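Local coordinates for protein arginase, mitochondrial (Medicago truncatula, PDB 6VSS) that hydrolyses L-arginine to urea and L-ornithine, and agmatine to urea and putrescine, using two manganese ions per subunit of a homohexamer, at residues L144-D149 and S171-G176. Numbering follows the deposited sequence.
Sequences LVMDED and SEKLGG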
loop_
_atom_site.group_PDB
_atom_site.type_symbol
_atom_site.label_atom_id
_atom_site.label_comp_id
_atom_site.label_asym_id
_atom_site.label_seq_id
_atom_site.Cartn_x
_atom_site.Cartn_y
_atom_site.Cartn_z
ATOM N N LEU B 144 24.449 -12.284 31.115
ATOM C CA LEU B 144 23.682 -11.641 32.199
ATOM C C LEU B 144 22.279 -12.277 32.271
ATOM O O LEU B 144 21.852 -12.508 33.405
ATOM C CB LEU B 144 23.663 -10.109 32.033
ATOM C CG LEU B 144 25.015 -9.404 32.270
ATOM C CD1 LEU B 144 25.024 -7.970 31.770
ATOM C CD2 LEU B 144 25.408 -9.411 33.760
ATOM N N VAL B 145 21.634 -12.647 31.152
ATOM C CA VAL B 145 20.303 -13.348 31.207
ATOM C C VAL B 145 20.508 -14.787 31.717
ATOM O O VAL B 145 19.786 -15.265 32.616
ATOM C CB VAL B 145 19.578 -13.318 29.843
ATOM C CG1 VAL B 145 18.265 -14.080 29.870
ATOM C CG2 VAL B 145 19.352 -11.908 29.375
ATOM N N MET B 146 21.536 -15.443 31.222
ATOM C CA MET B 146 21.780 -16.872 31.510
ATOM C C MET B 146 22.126 -17.022 32.984
ATOM O O MET B 146 21.755 -18.080 33.546
ATOM C CB MET B 146 22.922 -17.425 30.661
ATOM C CG MET B 146 22.570 -17.475 29.211
ATOM S SD MET B 146 23.819 -18.317 28.230
ATOM C CE MET B 146 23.452 -19.993 28.754
ATOM N N ASP B 147 22.778 -16.012 33.560
ATOM C CA ASP B 147 23.221 -16.068 34.970
ATOM C C ASP B 147 22.014 -16.011 35.887
ATOM O O ASP B 147 22.196 -16.391 37.064
ATOM C CB ASP B 147 24.094 -14.882 35.397
ATOM C CG ASP B 147 25.554 -15.043 35.043
ATOM O OD1 ASP B 147 25.962 -16.179 34.686
ATOM O OD2 ASP B 147 26.245 -14.008 35.039
ATOM N N GLU B 148 20.874 -15.501 35.402
ATOM C CA GLU B 148 19.635 -15.409 36.201
ATOM C C GLU B 148 18.721 -16.606 35.946
ATOM O O GLU B 148 17.623 -16.384 35.494
ATOM C CB GLU B 148 18.912 -14.103 35.849
ATOM C CG GLU B 148 19.542 -12.902 36.514
ATOM C CD GLU B 148 19.374 -12.885 38.023
ATOM O OE1 GLU B 148 18.456 -13.558 38.542
ATOM O OE2 GLU B 148 20.187 -12.218 38.664
ATOM N N ASP B 149 19.138 -17.801 36.372
ATOM C CA ASP B 149 18.294 -19.009 36.190
ATOM C C ASP B 149 16.979 -18.747 36.927
ATOM O O ASP B 149 17.032 -18.202 38.037
ATOM C CB ASP B 149 18.976 -20.246 36.780
ATOM C CG ASP B 149 18.465 -20.610 38.166
ATOM O OD1 ASP B 149 17.359 -21.178 38.250
ATOM O OD2 ASP B 149 19.168 -20.311 39.148
ATOM N N SER B 171 27.549 -21.065 24.523
ATOM C CA SER B 171 28.560 -22.143 24.526
ATOM C C SER B 171 29.591 -21.903 25.617
ATOM O O SER B 171 30.015 -22.886 26.245
ATOM C CB SER B 171 29.256 -22.234 23.203
ATOM O OG SER B 171 30.220 -23.289 23.202
ATOM N N GLU B 172 30.057 -20.669 25.744
ATOM C CA GLU B 172 31.131 -20.329 26.698
ATOM C C GLU B 172 30.516 -20.435 28.090
ATOM O O GLU B 172 31.165 -21.026 28.969
ATOM C CB GLU B 172 31.672 -18.927 26.462
ATOM C CG GLU B 172 32.634 -18.807 25.322
ATOM C CD GLU B 172 32.997 -17.368 25.028
ATOM O OE1 GLU B 172 32.371 -16.465 25.601
ATOM O OE2 GLU B 172 33.920 -17.151 24.228
ATOM N N LYS B 173 29.289 -19.932 28.272
ATOM C CA LYS B 173 28.648 -20.033 29.599
ATOM C C LYS B 173 28.314 -21.503 29.903
ATOM O O LYS B 173 28.455 -21.881 31.071
ATOM C CB LYS B 173 27.444 -19.111 29.761
ATOM C CG LYS B 173 26.720 -19.290 31.105
ATOM C CD LYS B 173 26.639 -18.056 31.973
ATOM C CE LYS B 173 27.943 -17.793 32.680
ATOM N NZ LYS B 173 28.165 -16.346 32.894
ATOM N N LEU B 174 27.883 -22.325 28.939
ATOM C CA LEU B 174 27.483 -23.721 29.277
ATOM C C LEU B 174 28.740 -24.556 29.487
ATOM O O LEU B 174 28.630 -25.582 30.156
ATOM C CB LEU B 174 26.564 -24.321 28.216
ATOM C CG LEU B 174 25.157 -23.720 28.175
ATOM C CD1 LEU B 174 24.219 -24.522 27.285
ATOM C CD2 LEU B 174 24.577 -23.625 29.560
ATOM N N GLY B 175 29.864 -24.084 28.960
ATOM C CA GLY B 175 31.150 -24.797 28.918
ATOM C C GLY B 175 31.220 -25.844 27.818
ATOM O O GLY B 175 31.863 -26.851 28.039
ATOM N N GLY B 176 30.618 -25.660 26.646
ATOM C CA GLY B 176 30.870 -26.612 25.545
ATOM C C GLY B 176 29.992 -26.381 24.345
ATOM O O GLY B 176 29.407 -25.326 24.276
#
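Met146 and Lys173 lie alongside one another in opposite directions, each reaching from the C-terminal part of its helix (131-146 or 163-174) toward the other. The apolar part of the contact is built around the methionine. Its SD rests 4.0 Å from CB of Lys173, while CD of the lysine returns to within 4.0 Å of CB of Met146, so the thioether and CB of Met146 pack against the methylenes of Lys173. Extended through chi2, the methionine turns only at chi3 (74°), and this bend carries CE to CD2 of Leu174 at 3.9 Å, the two side chains crossing at about a right angle. Strand 151-157 adds Pro153 to the surroundings of Met146.

The polar part between the two segments is one salt bridge: NZ of Lys173 donates to OD1 of Asp147 over 2.8 Å, from the syn side but 21° out of the carboxylate plane. OD2 stands farther from the ammonium, at 3.7 Å, so the grip is one-sided. Lys173 starts with CG anti to its backbone N (chi1 176°), then kinks at each later torsion to bring its amine across the aspartate. With an alanine in place of Lys173 the methylenes and the amine are gone, which would probably leave Asp147 without this cationic mate and the methionine thioether less closely packed. Just outside it, Glu172 pairs with Lys143 of helix 131-146.

Beyond Leu174, helix 163-174 closes in a Schellman motif: Gly176 N bonds to Ser171 O at 2.9 Å, and Gly175, with positive phi, is the C' residue. The contact, near the surface and away from the manganese site, is plain helix-helix packing between successive helices joined through strand 151-157, within the parallel α/β fold of the arginase family.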